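Local coordinates for uncharacterized protein (PDB 4IRT) that is of uncharacterised function but, as a BNR-repeat beta-propeller protein and putative neuraminidase, may act on sialic acid-containing glycans, at residues 39-44 against 60-65; 181-184 against 190-193; 384-389 against 396-401. One frame throughout, in Å; residues are numbered along the deposited sequence.

Contact 1 of 3, residues 39-44 against 60-65; sequences YYDNDG and LHRTQY. With EDO (1,2-ethanediol), chain I.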
loop_
_atom_site.group_PDB
_atom_site.type_symbol
_atom_site.label_atom_id
_atom_site.label_comp_id
_atom_site.label_asym_id
_atom_site.label_seq_id
_atom_site.Cartn_x
_atom_site.Cartn_y
_atom_site.Cartn_z
ATOM N N TYR A 39 11.424 9.687 -0.770
ATOM C CA TYR A 39 12.012 9.028 0.383
ATOM C C TYR A 39 12.557 10.048 1.330
ATOM O O TYR A 39 12.651 11.248 0.989
ATOM C CB TYR A 39 13.126 8.087 -0.026
ATOM C CG TYR A 39 14.248 8.715 -0.792
ATOM C CD1 TYR A 39 14.201 8.798 -2.179
ATOM C CD2 TYR A 39 15.405 9.161 -0.138
ATOM C CE1 TYR A 39 15.261 9.334 -2.905
ATOM C CE2 TYR A 39 16.466 9.695 -0.859
ATOM C CZ TYR A 39 16.356 9.795 -2.243
ATOM O OH TYR A 39 17.406 10.299 -2.962
ATOM N N TYR A 40 12.886 9.587 2.548
ATOM C CA TYR A 40 13.640 10.405 3.479
ATOM C C TYR A 40 15.134 10.115 3.364
ATOM O O TYR A 40 15.547 8.946 3.365
ATOM C CB TYR A 40 13.215 10.113 4.897
ATOM C CG TYR A 40 11.794 10.471 5.283
ATOM C CD1 TYR A 40 11.409 11.791 5.424
ATOM C CD2 TYR A 40 10.863 9.476 5.598
ATOM C CE1 TYR A 40 10.114 12.118 5.780
ATOM C CE2 TYR A 40 9.564 9.784 5.970
ATOM C CZ TYR A 40 9.199 11.123 6.098
ATOM O OH TYR A 40 7.918 11.485 6.482
ATOM N N ASP A 41 15.926 11.170 3.305
ATOM C CA ASP A 41 17.368 11.046 3.344
ATOM C C ASP A 41 17.870 10.797 4.769
ATOM O O ASP A 41 17.098 10.764 5.718
ATOM C CB ASP A 41 18.044 12.220 2.619
ATOM C CG ASP A 41 18.081 13.509 3.418
ATOM O OD1 ASP A 41 17.788 13.543 4.637
ATOM O OD2 ASP A 41 18.437 14.547 2.789
ATOM N N ASN A 42 19.166 10.566 4.921
ATOM C CA ASN A 42 19.688 10.201 6.230
ATOM C C ASN A 42 19.532 11.264 7.308
ATOM O O ASN A 42 19.602 10.955 8.502
ATOM C CB ASN A 42 21.171 9.817 6.145
ATOM C CG ASN A 42 21.582 8.896 7.294
ATOM O OD1 ASN A 42 20.898 7.912 7.586
ATOM N ND2 ASN A 42 22.695 9.201 7.924
ATOM N N ASP A 43 19.361 12.510 6.888
ATOM C CA ASP A 43 19.089 13.612 7.818
ATOM C C ASP A 43 17.602 13.824 8.126
ATOM O O ASP A 43 17.221 14.771 8.852
ATOM C CB ASP A 43 19.667 14.898 7.242
ATOM C CG ASP A 43 21.190 14.825 7.079
ATOM O OD1 ASP A 43 21.872 14.272 7.960
ATOM O OD2 ASP A 43 21.702 15.337 6.084
ATOM N N GLY A 44 16.746 12.991 7.549
ATOM C CA GLY A 44 15.335 13.104 7.790
ATOM C C GLY A 44 14.566 13.987 6.833
ATOM O O GLY A 44 13.367 14.202 7.038
ATOM N N LEU A 60 17.282 14.726 -8.422
ATOM C CA LEU A 60 16.850 14.595 -7.017
ATOM C C LEU A 60 16.793 15.963 -6.370
ATOM O O LEU A 60 17.650 16.820 -6.637
ATOM C CB LEU A 60 17.800 13.694 -6.237
ATOM C CG LEU A 60 17.982 12.277 -6.787
ATOM C CD1 LEU A 60 19.092 11.565 -6.026
ATOM C CD2 LEU A 60 16.680 11.492 -6.771
ATOM N N HIS A 61 15.784 16.183 -5.528
ATOM C CA HIS A 61 15.570 17.499 -4.891
ATOM C C HIS A 61 15.283 17.272 -3.419
ATOM O O HIS A 61 14.291 16.623 -3.076
ATOM C CB HIS A 61 14.406 18.252 -5.541
ATOM C CG HIS A 61 14.013 19.498 -4.812
ATOM N ND1 HIS A 61 14.832 20.611 -4.735
ATOM C CD2 HIS A 61 12.899 19.807 -4.114
ATOM C CE1 HIS A 61 14.213 21.559 -4.050
ATOM N NE2 HIS A 61 13.064 21.083 -3.625
ATOM N N ARG A 62 16.179 17.758 -2.561
ATOM C CA ARG A 62 15.896 17.779 -1.119
ATOM C C ARG A 62 14.912 18.921 -0.838
ATOM O O ARG A 62 15.219 20.092 -1.101
ATOM C CB ARG A 62 17.168 17.981 -0.299
ATOM C CG ARG A 62 16.923 17.687 1.178
ATOM C CD ARG A 62 18.140 17.912 2.042
ATOM N NE ARG A 62 18.284 19.312 2.368
ATOM C CZ ARG A 62 19.131 19.806 3.270
ATOM N NH1 ARG A 62 19.922 18.992 3.978
ATOM N NH2 ARG A 62 19.164 21.131 3.481
ATOM N N THR A 63 13.724 18.579 -0.359
ATOM C CA THR A 63 12.697 19.571 -0.090
ATOM C C THR A 63 13.012 20.303 1.220
ATOM O O THR A 63 14.010 20.015 1.896
ATOM C CB THR A 63 11.294 18.939 0.017
ATOM O OG1 THR A 63 11.192 18.189 1.250
ATOM C CG2 THR A 63 11.007 17.996 -1.166
ATOM N N GLN A 64 12.115 21.204 1.576
ATOM C CA GLN A 64 12.249 22.020 2.762
ATOM C C GLN A 64 11.696 21.295 3.990
ATOM O O GLN A 64 11.713 21.853 5.090
ATOM C CB GLN A 64 11.503 23.349 2.560
ATOM C CG GLN A 64 9.974 23.214 2.403
ATOM C CD GLN A 64 9.531 23.180 0.956
ATOM O OE1 GLN A 64 10.082 22.414 0.159
ATOM N NE2 GLN A 64 8.505 23.968 0.613
ATOM N N TYR A 65 11.201 20.070 3.807
ATOM C CA TYR A 65 10.523 19.340 4.868
ATOM C C TYR A 65 11.322 18.164 5.402
ATOM O O TYR A 65 12.064 17.516 4.675
ATOM C CB TYR A 65 9.167 18.835 4.373
ATOM C CG TYR A 65 8.282 19.979 3.924
ATOM C CD1 TYR A 65 7.898 20.978 4.824
ATOM C CD2 TYR A 65 7.844 20.079 2.611
ATOM C CE1 TYR A 65 7.094 22.036 4.430
ATOM C CE2 TYR A 65 7.030 21.134 2.209
ATOM C CZ TYR A 65 6.668 22.106 3.121
ATOM O OH TYR A 65 5.874 23.176 2.752
HETATM C C1 EDO I . 17.363 11.154 11.798
HETATM O O1 EDO I . 17.439 11.056 13.220
HETATM C C2 EDO I . 18.485 12.034 11.291
HETATM O O2 EDO I . 19.660 11.225 11.190
HETATM O O HOH W 1 20.307 16.268 3.901
#
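Asp-41 touches Arg-62 along its aliphatic part: Asp-41 OD2 lies 3.5 Å from Arg-62 CD but 4.8 Å from Arg-62 NE, too far for a salt bridge. The carboxylate and guanidinium planes are turned 61° apart. A water links the charges instead, donating to OD2 of both Asp-41 and Asp-43 and accepting from NH1 of Arg-62, each at 2.8 Å. It sits at the guanidinium edge, in plane. Within the strands themselves, Tyr-39 OH rests 3.7 Å from Leu-60 CD1, the two side chains crossing at about a right angle.

The next shell sets the carboxylate. With chi1 at 78°, CG of Asp-41 lies between its backbone N and carbonyl carbon, turning OD1 back over the type I turn from Asp-41 to Gly-44. OD1 takes a weak bond from Asp-43 N at 2.9 Å and another hydrogen bond from Tyr-45 N, while Gly-44 N closes the turn on Asp-41 O. Arg-62 also makes a cation-pi contact with Tyr-45. Tyr-39 and the turn after strand 34-40 thus reach strand 59-63 past the intervening strand 45-52, within the four-stranded antiparallel blade of a beta-propeller.

Contact 2 of 3, residues 181-184 against 190-193; sequences WQLY and TIHL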
loop_
_atom_site.group_PDB
_atom_site.type_symbol
_atom_site.label_atom_id
_atom_site.label_comp_id
_atom_site.label_asym_id
_atom_site.label_seq_id
_atom_site.Cartn_x
_atom_site.Cartn_y
_atom_site.Cartn_z
ATOM N N TRP A 181 -7.320 -1.372 6.481
ATOM C CA TRP A 181 -7.780 -1.494 5.108
ATOM C C TRP A 181 -6.671 -1.333 4.087
ATOM O O TRP A 181 -5.592 -0.884 4.400
ATOM C CB TRP A 181 -8.879 -0.451 4.830
ATOM C CG TRP A 181 -8.450 0.972 5.142
ATOM C CD1 TRP A 181 -7.737 1.809 4.369
ATOM C CD2 TRP A 181 -8.728 1.682 6.369
ATOM N NE1 TRP A 181 -7.521 3.020 5.038
ATOM C CE2 TRP A 181 -8.144 2.955 6.263
ATOM C CE3 TRP A 181 -9.403 1.340 7.542
ATOM C CZ2 TRP A 181 -8.199 3.884 7.295
ATOM C CZ3 TRP A 181 -9.480 2.252 8.547
ATOM C CH2 TRP A 181 -8.867 3.519 8.432
ATOM N N GLN A 182 -6.993 -1.698 2.853
ATOM C CA GLN A 182 -6.207 -1.414 1.646
ATOM C C GLN A 182 -7.146 -1.262 0.458
ATOM O O GLN A 182 -8.275 -1.782 0.472
ATOM C CB GLN A 182 -5.149 -2.520 1.373
ATOM C CG GLN A 182 -5.701 -3.958 1.352
ATOM C CD GLN A 182 -5.763 -4.623 2.710
ATOM O OE1 GLN A 182 -4.992 -4.303 3.625
ATOM N NE2 GLN A 182 -6.710 -5.563 2.862
ATOM N N LEU A 183 -6.717 -0.486 -0.529
ATOM C CA LEU A 183 -7.537 -0.151 -1.681
ATOM C C LEU A 183 -6.734 -0.266 -2.946
ATOM O O LEU A 183 -5.505 -0.361 -2.909
ATOM C CB LEU A 183 -8.095 1.281 -1.604
ATOM C CG LEU A 183 -8.933 1.599 -0.382
ATOM C CD1 LEU A 183 -8.080 2.137 0.744
ATOM C CD2 LEU A 183 -10.019 2.608 -0.636
ATOM N N TYR A 184 -7.454 -0.222 -4.047
ATOM C CA TYR A 184 -6.871 -0.201 -5.374
ATOM C C TYR A 184 -7.902 0.347 -6.342
ATOM O O TYR A 184 -9.088 0.015 -6.240
ATOM C CB TYR A 184 -6.480 -1.602 -5.793
ATOM C CG TYR A 184 -5.685 -1.714 -7.072
ATOM C CD1 TYR A 184 -4.310 -1.496 -7.059
ATOM C CD2 TYR A 184 -6.281 -2.116 -8.277
ATOM C CE1 TYR A 184 -3.545 -1.618 -8.215
ATOM C CE2 TYR A 184 -5.521 -2.249 -9.443
ATOM C CZ TYR A 184 -4.129 -2.012 -9.388
ATOM O OH TYR A 184 -3.334 -2.138 -10.505
ATOM N N THR A 190 -12.842 1.638 -11.145
ATOM C CA THR A 190 -13.540 1.144 -9.953
ATOM C C THR A 190 -12.610 1.191 -8.727
ATOM O O THR A 190 -11.441 0.757 -8.777
ATOM C CB THR A 190 -14.057 -0.290 -10.185
ATOM O OG1 THR A 190 -14.960 -0.280 -11.298
ATOM C CG2 THR A 190 -14.762 -0.864 -8.959
ATOM N N ILE A 191 -13.142 1.661 -7.612
ATOM C CA ILE A 191 -12.388 1.687 -6.360
ATOM C C ILE A 191 -12.698 0.408 -5.609
ATOM O O ILE A 191 -13.868 0.154 -5.269
ATOM C CB ILE A 191 -12.791 2.876 -5.462
ATOM C CG1 ILE A 191 -12.642 4.213 -6.200
ATOM C CG2 ILE A 191 -11.992 2.847 -4.170
ATOM C CD1 ILE A 191 -13.317 5.367 -5.489
ATOM N N HIS A 192 -11.651 -0.369 -5.323
ATOM C CA HIS A 192 -11.772 -1.567 -4.527
ATOM C C HIS A 192 -11.306 -1.295 -3.116
ATOM O O HIS A 192 -10.353 -0.559 -2.915
ATOM C CB HIS A 192 -10.927 -2.704 -5.135
ATOM C CG HIS A 192 -11.330 -3.068 -6.527
ATOM N ND1 HIS A 192 -12.198 -4.096 -6.791
ATOM C CD2 HIS A 192 -11.020 -2.519 -7.728
ATOM C CE1 HIS A 192 -12.411 -4.175 -8.093
ATOM N NE2 HIS A 192 -11.693 -3.238 -8.689
ATOM N N LEU A 193 -11.953 -1.931 -2.150
ATOM C CA LEU A 193 -11.617 -1.776 -0.732
ATOM C C LEU A 193 -11.736 -3.103 -0.012
ATOM O O LEU A 193 -12.765 -3.768 -0.103
ATOM C CB LEU A 193 -12.613 -0.787 -0.104
ATOM C CG LEU A 193 -12.660 -0.645 1.418
ATOM C CD1 LEU A 193 -11.393 -0.046 1.968
ATOM C CD2 LEU A 193 -13.849 0.225 1.789
#
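Leu-193 holds CG anti to the backbone N (chi1 168°), whereas Leu-183 has CG beside its backbone N (chi1 -58°); these torsions lay the two side chains alongside each other, pointing the same way. The branch that touches is CD1 of Leu-193, 3.8 Å from Leu-183 CG and equally far from Trp-181 CB. On the other face, the His-192 ring edge lies against Tyr-184 O, with His-192 CD2 at 3.5 Å and the oxygen in the ring plane. Thr-190 CG2 covers one ring face, offset toward the rim. Both ring nitrogens are hydrogen-bonded, ND1 to Tyr-211 OH and NE2 to Asp-186 OD2, which fixes the rotation of the ring.

Strands 178-185 and 191-198 form a beta hairpin, the first two strands of a four-stranded propeller blade. Tyr-184 and His-192 are one of its antiparallel hydrogen-bonded pairs: His-192 N reaches Tyr-184 O at 2.7 Å, nearly straight at 169°, and Tyr-184 N reaches His-192 O at 3.1 Å. That last oxygen also receives a CA-H...O contact from Leu-183 CA at 3.1 Å. Leu-183 and Leu-193 pair without hydrogen bonds and face Met-153 and Leu-151 of strand 151-157 in the preceding blade, while Tyr-184 and His-192 pack on Ala-258 of strand 255-258 in the following one.

Contact 3 of 3, residues 384-389 against 396-401; sequences VQHTRQ and AEIEPQ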
loop_
_atom_site.group_PDB
_atom_site.type_symbol
_atom_site.label_atom_id
_atom_site.label_comp_id
_atom_site.label_asym_id
_atom_site.label_seq_id
_atom_site.Cartn_x
_atom_site.Cartn_y
_atom_site.Cartn_z
ATOM N N VAL A 384 13.209 -0.519 -3.759
ATOM C CA VAL A 384 14.037 -1.495 -3.038
ATOM C C VAL A 384 15.136 -0.757 -2.259
ATOM O O VAL A 384 15.894 0.005 -2.826
ATOM C CB VAL A 384 14.647 -2.501 -4.017
ATOM C CG1 VAL A 384 15.645 -3.419 -3.323
ATOM C CG2 VAL A 384 13.537 -3.339 -4.639
ATOM N N GLN A 385 15.222 -1.039 -0.965
ATOM C CA GLN A 385 16.224 -0.450 -0.076
ATOM C C GLN A 385 16.329 -1.346 1.153
ATOM O O GLN A 385 15.318 -1.746 1.717
ATOM C CB GLN A 385 15.787 0.934 0.398
ATOM C CG GLN A 385 16.834 1.622 1.218
ATOM C CD GLN A 385 16.352 2.815 1.974
ATOM O OE1 GLN A 385 15.156 3.044 2.132
ATOM N NE2 GLN A 385 17.300 3.598 2.461
ATOM N N HIS A 386 17.557 -1.663 1.536
ATOM C CA HIS A 386 17.807 -2.347 2.812
ATOM C C HIS A 386 17.492 -1.385 3.965
ATOM O O HIS A 386 18.052 -0.298 4.017
ATOM C CB HIS A 386 19.279 -2.716 2.881
ATOM C CG HIS A 386 19.663 -3.373 4.164
ATOM N ND1 HIS A 386 19.849 -4.731 4.273
ATOM C CD2 HIS A 386 19.872 -2.858 5.396
ATOM C CE1 HIS A 386 20.185 -5.023 5.524
ATOM N NE2 HIS A 386 20.222 -3.899 6.221
ATOM N N THR A 387 16.650 -1.813 4.899
ATOM C CA THR A 387 16.384 -1.055 6.100
ATOM C C THR A 387 16.315 -2.008 7.303
ATOM O O THR A 387 16.086 -3.200 7.143
ATOM C CB THR A 387 15.040 -0.263 6.025
ATOM O OG1 THR A 387 13.957 -1.181 5.820
ATOM C CG2 THR A 387 15.034 0.729 4.913
ATOM N N ARG A 388 16.469 -1.435 8.494
ATOM C CA ARG A 388 16.435 -2.183 9.749
ATOM C C ARG A 388 15.172 -1.810 10.529
ATOM O O ARG A 388 14.614 -0.738 10.330
ATOM C CB ARG A 388 17.699 -1.888 10.586
ATOM C CG ARG A 388 17.865 -2.812 11.788
ATOM C CD ARG A 388 19.281 -2.886 12.349
ATOM N NE ARG A 388 20.275 -3.280 11.341
ATOM C CZ ARG A 388 21.569 -3.420 11.585
ATOM N NH1 ARG A 388 22.040 -3.214 12.814
ATOM N NH2 ARG A 388 22.403 -3.749 10.599
ATOM N N GLN A 389 14.748 -2.714 11.406
ATOM C CA GLN A 389 13.686 -2.450 12.378
ATOM C C GLN A 389 14.328 -1.824 13.612
ATOM O O GLN A 389 14.814 -2.555 14.493
ATOM C CB GLN A 389 13.030 -3.761 12.804
ATOM C CG GLN A 389 12.052 -3.654 13.971
ATOM C CD GLN A 389 10.607 -3.742 13.525
ATOM O OE1 GLN A 389 9.830 -4.554 14.042
ATOM N NE2 GLN A 389 10.242 -2.914 12.551
ATOM N N ALA A 396 20.411 1.096 16.974
ATOM C CA ALA A 396 21.550 0.897 16.060
ATOM C C ALA A 396 21.533 1.946 14.946
ATOM O O ALA A 396 20.559 2.095 14.190
ATOM C CB ALA A 396 21.548 -0.504 15.469
ATOM N N GLU A 397 22.609 2.705 14.890
ATOM C CA GLU A 397 22.745 3.743 13.914
ATOM C C GLU A 397 23.529 3.121 12.786
ATOM O O GLU A 397 24.722 2.897 12.922
ATOM C CB GLU A 397 23.502 4.935 14.511
ATOM C CG GLU A 397 22.714 5.750 15.532
ATOM C CD GLU A 397 21.560 6.510 14.907
ATOM O OE1 GLU A 397 21.803 7.256 13.930
ATOM O OE2 GLU A 397 20.413 6.358 15.391
ATOM N N ILE A 398 22.870 2.816 11.681
ATOM C CA ILE A 398 23.593 2.345 10.506
ATOM C C ILE A 398 23.618 3.412 9.409
ATOM O O ILE A 398 22.780 4.328 9.344
ATOM C CB ILE A 398 23.037 1.009 9.973
ATOM C CG1 ILE A 398 21.584 1.168 9.493
ATOM C CG2 ILE A 398 23.141 -0.059 11.062
ATOM C CD1 ILE A 398 21.155 0.029 8.585
ATOM N N GLU A 399 24.581 3.262 8.519
ATOM C CA GLU A 399 24.722 4.152 7.388
ATOM C C GLU A 399 23.538 4.046 6.467
ATOM O O GLU A 399 22.938 2.978 6.334
ATOM C CB GLU A 399 25.968 3.829 6.603
ATOM C CG GLU A 399 27.244 4.173 7.318
ATOM C CD GLU A 399 28.375 4.171 6.335
ATOM O OE1 GLU A 399 28.865 3.076 6.044
ATOM O OE2 GLU A 399 28.700 5.266 5.801
ATOM N N PRO A 400 23.171 5.166 5.827
ATOM C CA PRO A 400 22.074 5.093 4.901
ATOM C C PRO A 400 22.446 4.137 3.736
ATOM O O PRO A 400 23.585 4.166 3.250
ATOM C CB PRO A 400 21.900 6.558 4.444
ATOM C CG PRO A 400 23.273 7.148 4.598
ATOM C CD PRO A 400 23.815 6.496 5.844
ATOM N N GLN A 401 21.503 3.284 3.355
ATOM C CA GLN A 401 21.677 2.294 2.290
ATOM C C GLN A 401 21.059 2.786 0.967
ATOM O O GLN A 401 20.089 3.595 0.933
ATOM C CB GLN A 401 21.073 0.924 2.704
ATOM C CG GLN A 401 21.615 0.375 4.032
ATOM C CD GLN A 401 23.114 0.073 3.993
ATOM O OE1 GLN A 401 23.951 0.686 4.732
ATOM N NE2 GLN A 401 23.483 -0.801 3.104
#
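Gln-385 reaches across to the backbone of Gln-401. From CB its chain leaves with CG opposite the backbone N (chi1 -175°) and stays extended, running alongside Gln-401 O with CG 3.8 Å and CD 4.0 Å from it; only the tip turns in on the oxygen. There NE2 donates to Gln-401 O at 3.2 Å, N-H...O angle 147°, approaching tilted 35° from the carbonyl plane. NE2 has a second, weak bond to Tyr-13 O, and OE1 a weak one from Asn-19 ND2. A leucine here would probably leave Gln-401 O without this side-chain donor and Tyr-13 and Asn-19 without their weak mates.

His-386 lies alongside Gln-401, with His-386 CD2 3.9 Å from Gln-401 CG, and its ND1 is hydrogen-bonded to Ser-361 O. Farther out, in one of two conformers modelled for Arg-388, and so less certain, Ile-398 CG2 lies over one guanidinium face, offset toward its rim, 3.7 Å from Arg-388 CZ. The two segments run nearly antiparallel, extending beyond strands 381-385 and 401-407; strand 401-407 also pairs with strand 5-12, joining chain start and end in one sheet, as in the "Velcro" closure of beta-propellers.

Along the chain the three contacts come strictly in series, each closing before the next opens, and each belongs to a different antiparallel sheet of the propeller. Contact 1 bridges strands 34-40 and 59-63 of one four-stranded sheet; contact 2 joins strands 178-185 and 191-198, the first two of another; contact 3 leads into the sheet shared by strands 5-12, 381-385 and 401-407. Contacts 1 and 3 lie on the same side of the chain's centre, centres 16 Å apart, and touch where Asn-42 OD1 packs 3.6 Å from Pro-400 CB. Contact 2 is across the centre, its centre 30 Å from that of contact 1 and 31 Å from that of contact 3. Asn-42 and Pro-400, over 350 positions apart, meet consistent with propeller ring closure.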